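PDB 4ONZ: putative glycoside hydrolase, which is of unknown function but belongs to a family of carbohydrate-active enzymes whose members fold as five-bladed beta-propellers. Local coordinates for residues D194-G198 and K199-Y203; G315-K318 and D319-F323. One frame throughout, in Å; residues are numbered along the deposited sequence.

How the interactions relate
The two interactions lie on opposite sides of the chain's centre, their own centres 35 Å apart and their nearest atoms about 12 Å apart, without touching. Interaction 1 (194-203) comes first along the chain and is complete before interaction 2 (315-323) begins. They belong to different sheets: 194-203 turns from strand 190-193 into strand 200-204 in the mixed sheet, whereas 315-323 leads out of a long loop into strand 322-330, the first of a three-stranded antiparallel sheet. Both are local turns at strand entrances, each closed by backbone hydrogen bonding and accompanied by a side chain laid over a tyrosine ring. In the beta-propeller expected for this family, they lie in separate loops leading into strands, 18 and 19 Å from the centre of the chain.

Interaction 1. Residues D194-G198 and K199-Y203; sequences DKVNG and KYFMY
Lys195 lies over Tyr200 beside a tight turn. Its CB sits 3.3 Å from Lys199 O, and CG reaches the ring rim, 3.8 Å from Tyr200 CD1. CD skirts the Lys199 backbone. CE then settles over one ring face, 3.4 Å from Tyr200 CZ, in a CH-pi contact. NZ ends 4.6 Å from the Tyr200 ring centroid and 26° off the normal, an off-centre cation-pi contact. The chain, extended beyond CG, carries the ammonium past the ring centre. Next to it along the chain, Val196 and Lys199 form an antiparallel hydrogen-bonded pair: Val196 N to Lys199 O is short at 2.7 Å and almost straight (173°), while the return bond from Lys199 N to Val196 O is 2.9 Å. Asn197 and Gly198, both with positive phi, make a type I' turn closed by this single antiparallel bridge. Farther along, a water links Asp194 O to Phe201 N, where the two sides of the turn have spread. Val196 CG2 packs against Phe201 CB (3.8 Å). Outside the turn, Asp194 forms a salt bridge with Arg254 of strand 245-255, and strand 180-187 pairs with both strands 190-193 and 200-204.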
loop_
_atom_site.group_PDB
_atom_site.type_symbol
_atom_site.label_atom_id
_atom_site.label_comp_id
_atom_site.label_asym_id
_atom_site.label_seq_id
_atom_site.Cartn_x
_atom_site.Cartn_y
_atom_site.Cartn_z
ATOM N N ASP A 194 4.242 4.215 14.738
ATOM C CA ASP A 194 4.772 3.799 16.043
ATOM C C ASP A 194 6.158 3.182 15.911
ATOM O O ASP A 194 6.419 2.437 14.975
ATOM C CB ASP A 194 3.833 2.821 16.731
ATOM C CG ASP A 194 4.235 2.547 18.184
ATOM O OD1 ASP A 194 4.686 3.484 18.875
ATOM O OD2 ASP A 194 4.098 1.391 18.630
ATOM N N LYS A 195 7.037 3.494 16.862
ATOM C CA LYS A 195 8.421 3.025 16.825
ATOM C C LYS A 195 8.655 1.624 17.384
ATOM O O LYS A 195 7.788 1.038 18.029
ATOM C CB LYS A 195 9.328 4.014 17.569
ATOM C CG LYS A 195 9.450 5.372 16.891
ATOM C CD LYS A 195 10.498 6.236 17.580
ATOM C CE LYS A 195 10.826 7.469 16.754
ATOM N NZ LYS A 195 12.061 8.146 17.239
ATOM N N VAL A 196 9.850 1.110 17.102
ATOM C CA VAL A 196 10.334 -0.166 17.610
ATOM C C VAL A 196 11.746 0.086 18.116
ATOM O O VAL A 196 12.612 0.531 17.357
ATOM C CB VAL A 196 10.391 -1.258 16.527
ATOM C CG1 VAL A 196 11.102 -2.494 17.064
ATOM C CG2 VAL A 196 8.991 -1.601 16.033
ATOM N N ASN A 197 11.975 -0.198 19.397
ATOM C CA ASN A 197 13.285 -0.009 19.997
ATOM C C ASN A 197 13.870 1.383 19.682
ATOM O O ASN A 197 15.043 1.507 19.329
ATOM C CB ASN A 197 14.222 -1.141 19.535
ATOM C CG ASN A 197 13.718 -2.531 19.937
ATOM O OD1 ASN A 197 13.715 -3.465 19.132
ATOM N ND2 ASN A 197 13.265 -2.660 21.176
ATOM N N GLY A 198 13.047 2.423 19.789
ATOM C CA GLY A 198 13.491 3.796 19.543
ATOM C C GLY A 198 13.710 4.225 18.104
ATOM O O GLY A 198 14.239 5.311 17.864
ATOM N N LYS A 199 13.315 3.378 17.153
ATOM C CA LYS A 199 13.444 3.703 15.735
ATOM C C LYS A 199 12.147 3.426 14.977
ATOM O O LYS A 199 11.323 2.611 15.396
ATOM C CB LYS A 199 14.589 2.907 15.104
ATOM C CG LYS A 199 15.947 3.142 15.746
ATOM C CD LYS A 199 17.050 2.434 14.973
ATOM C CE LYS A 199 18.410 2.681 15.602
ATOM N NZ LYS A 199 18.565 2.022 16.926
ATOM N N TYR A 200 11.972 4.117 13.854
ATOM C CA TYR A 200 10.801 3.891 13.024
ATOM C C TYR A 200 11.002 2.555 12.321
ATOM O O TYR A 200 12.132 2.102 12.122
ATOM C CB TYR A 200 10.588 5.019 12.027
ATOM C CG TYR A 200 10.237 6.336 12.676
ATOM C CD1 TYR A 200 8.990 6.524 13.272
ATOM C CD2 TYR A 200 11.129 7.405 12.665
ATOM C CE1 TYR A 200 8.652 7.728 13.862
ATOM C CE2 TYR A 200 10.797 8.617 13.252
ATOM C CZ TYR A 200 9.564 8.774 13.843
ATOM O OH TYR A 200 9.225 9.966 14.425
ATOM N N PHE A 201 9.900 1.925 11.945
ATOM C CA PHE A 201 9.949 0.586 11.401
ATOM C C PHE A 201 8.994 0.354 10.243
ATOM O O PHE A 201 7.911 0.918 10.204
ATOM C CB PHE A 201 9.594 -0.385 12.533
ATOM C CG PHE A 201 9.739 -1.827 12.160
ATOM C CD1 PHE A 201 8.730 -2.481 11.472
ATOM C CD2 PHE A 201 10.889 -2.526 12.482
ATOM C CE1 PHE A 201 8.872 -3.805 11.109
ATOM C CE2 PHE A 201 11.036 -3.847 12.121
ATOM C CZ PHE A 201 10.023 -4.489 11.438
HETATM N N MSE A 202 9.401 -0.484 9.294
HETATM C CA MSE A 202 8.497 -0.868 8.213
HETATM C C MSE A 202 8.802 -2.228 7.691
HETATM O O MSE A 202 9.938 -2.687 7.760
HETATM C CB MSE A 202 8.495 0.113 7.032
HETATM C CG MSE A 202 9.731 0.069 6.141
HETATM SE SE MSE A 202 9.468 1.224 4.579
HETATM C CE MSE A 202 11.134 0.859 3.624
ATOM N N TYR A 203 7.759 -2.915 7.246
ATOM C CA TYR A 203 7.921 -4.132 6.471
ATOM C C TYR A 203 7.928 -3.617 5.049
ATOM O O TYR A 203 7.411 -2.531 4.787
ATOM C CB TYR A 203 6.768 -5.107 6.681
ATOM C CG TYR A 203 6.699 -5.574 8.108
ATOM C CD1 TYR A 203 7.622 -6.494 8.593
ATOM C CD2 TYR A 203 5.757 -5.058 8.987
ATOM C CE1 TYR A 203 7.589 -6.903 9.910
ATOM C CE2 TYR A 203 5.719 -5.467 10.308
ATOM C CZ TYR A 203 6.636 -6.393 10.765
ATOM O OH TYR A 203 6.603 -6.801 12.087
HETATM O O HOH W 1 7.505 2.992 12.623
#

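Interaction 2. Residues G315-K318 and D319-F323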
loop_
_atom_site.group_PDB
_atom_site.type_symbol
_atom_site.label_atom_id
_atom_site.label_comp_id
_atom_site.label_asym_id
_atom_site.label_seq_id
_atom_site.Cartn_x
_atom_site.Cartn_y
_atom_site.Cartn_z
ATOM N N GLY A 315 -12.433 -8.543 -18.298
ATOM C CA GLY A 315 -11.976 -9.362 -19.424
ATOM C C GLY A 315 -10.590 -9.944 -19.186
ATOM O O GLY A 315 -10.336 -11.110 -19.485
ATOM N N GLN A 316 -9.699 -9.130 -18.629
ATOM C CA GLN A 316 -8.331 -9.543 -18.344
ATOM C C GLN A 316 -8.235 -10.439 -17.096
ATOM O O GLN A 316 -7.339 -11.282 -17.008
ATOM C CB GLN A 316 -7.446 -8.297 -18.182
ATOM C CG GLN A 316 -5.955 -8.566 -17.976
ATOM C CD GLN A 316 -5.284 -9.258 -19.158
ATOM O OE1 GLN A 316 -5.770 -9.205 -20.292
ATOM N NE2 GLN A 316 -4.150 -9.899 -18.897
ATOM N N TYR A 317 -9.148 -10.248 -16.140
ATOM C CA TYR A 317 -9.174 -11.026 -14.893
ATOM C C TYR A 317 -10.570 -11.594 -14.678
ATOM O O TYR A 317 -11.330 -11.146 -13.802
ATOM C CB TYR A 317 -8.763 -10.147 -13.712
ATOM C CG TYR A 317 -7.362 -9.615 -13.850
ATOM C CD1 TYR A 317 -6.274 -10.362 -13.409
ATOM C CD2 TYR A 317 -7.119 -8.374 -14.436
ATOM C CE1 TYR A 317 -4.983 -9.888 -13.544
ATOM C CE2 TYR A 317 -5.830 -7.891 -14.573
ATOM C CZ TYR A 317 -4.767 -8.652 -14.125
ATOM O OH TYR A 317 -3.482 -8.184 -14.251
ATOM N N LYS A 318 -10.885 -12.595 -15.493
ATOM C CA LYS A 318 -12.194 -13.243 -15.516
ATOM C C LYS A 318 -12.698 -13.668 -14.147
ATOM O O LYS A 318 -13.870 -13.468 -13.829
ATOM C CB LYS A 318 -12.155 -14.460 -16.453
ATOM C CG LYS A 318 -11.954 -14.122 -17.923
ATOM C CD LYS A 318 -13.230 -13.612 -18.575
ATOM C CE LYS A 318 -12.976 -13.094 -19.985
ATOM N NZ LYS A 318 -12.228 -14.047 -20.850
ATOM N N ASP A 319 -11.818 -14.260 -13.345
ATOM C CA ASP A 319 -12.184 -14.716 -12.005
ATOM C C ASP A 319 -11.864 -13.664 -10.940
ATOM O O ASP A 319 -12.104 -13.880 -9.754
ATOM C CB ASP A 319 -11.481 -16.035 -11.688
ATOM C CG ASP A 319 -11.799 -17.137 -12.703
ATOM O OD1 ASP A 319 -12.780 -16.999 -13.460
ATOM O OD2 ASP A 319 -11.068 -18.152 -12.736
ATOM N N GLY A 320 -11.313 -12.529 -11.370
ATOM C CA GLY A 320 -11.040 -11.405 -10.479
ATOM C C GLY A 320 -9.692 -11.349 -9.796
ATOM O O GLY A 320 -8.929 -12.314 -9.802
ATOM N N THR A 321 -9.406 -10.190 -9.211
ATOM C CA THR A 321 -8.174 -9.960 -8.458
ATOM C C THR A 321 -8.355 -8.719 -7.576
ATOM O O THR A 321 -9.043 -7.767 -7.964
ATOM C CB THR A 321 -6.939 -9.840 -9.384
ATOM O OG1 THR A 321 -5.746 -9.795 -8.593
ATOM C CG2 THR A 321 -7.026 -8.605 -10.290
ATOM N N VAL A 322 -7.787 -8.760 -6.371
ATOM C CA VAL A 322 -7.897 -7.667 -5.407
ATOM C C VAL A 322 -6.528 -7.404 -4.781
ATOM O O VAL A 322 -5.761 -8.341 -4.542
ATOM C CB VAL A 322 -8.959 -7.930 -4.307
ATOM C CG1 VAL A 322 -10.325 -8.091 -4.937
ATOM C CG2 VAL A 322 -8.624 -9.149 -3.459
ATOM N N PHE A 323 -6.219 -6.127 -4.545
ATOM C CA PHE A 323 -4.913 -5.725 -4.006
ATOM C C PHE A 323 -5.134 -4.682 -2.922
ATOM O O PHE A 323 -5.501 -3.538 -3.214
ATOM C CB PHE A 323 -4.031 -5.185 -5.124
ATOM C CG PHE A 323 -2.588 -5.022 -4.734
ATOM C CD1 PHE A 323 -1.720 -6.100 -4.793
ATOM C CD2 PHE A 323 -2.093 -3.795 -4.340
ATOM C CE1 PHE A 323 -0.385 -5.961 -4.451
ATOM C CE2 PHE A 323 -0.764 -3.650 -4.004
ATOM C CZ PHE A 323 0.092 -4.732 -4.060
#
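Tyr317 and Thr321 meet in a CH-pi contact: the Thr321 methyl, CG2, lies over one face of the tyrosine ring. It is 3.9 Å from the Tyr317 ring centroid and 21° off the normal, shifted toward the rim beside CG and CD1, with 3.7 Å to Tyr317 CD1. Both CB atoms point toward the opposing segment. Placing OG1 anti to the backbone N (chi1 -172°) leaves CG2 between N and the carbonyl carbon, and it is this branch that faces the ring. Nearer the backbone, Tyr317 CB also touches Gly320 CA at 4.1 Å, which brings the root of the aromatic side chain against the turn itself.

The backbone bond runs from Gly320 N to Tyr317 O, 2.8 Å long but bent (138° at the hydrogen). The donor stands well above the carbonyl plane. This bond closes a type I beta turn, with Lys318 and Asp319 at its corners, at the end of the long loop that enters strand 322-330. That strand opens the antiparallel sheet completed by strands 333-340 and 344-350, consistent with a blade of the family's beta-propeller. Gly320 leaves the turn with a positive phi and an extended psi, backbone angles that suit a residue without a side chain and take the chain toward strand 322-330.

Among the polar side-chain groups, Asp319 OD1 folds back over the Lys318 peptide, 3.4 Å from Lys318 C, while the end of the Lys318 side chain leads away from the turn. Buried Thr321 uses its other branch for polar contact: OG1 hydrogen-bonds to the backbone N of Tyr281, at the start of neighbouring strand 281-288. The side chain of Thr321 also lies about 5 Å from an unknown ligand (UNL), probably from the crystallisation liquor.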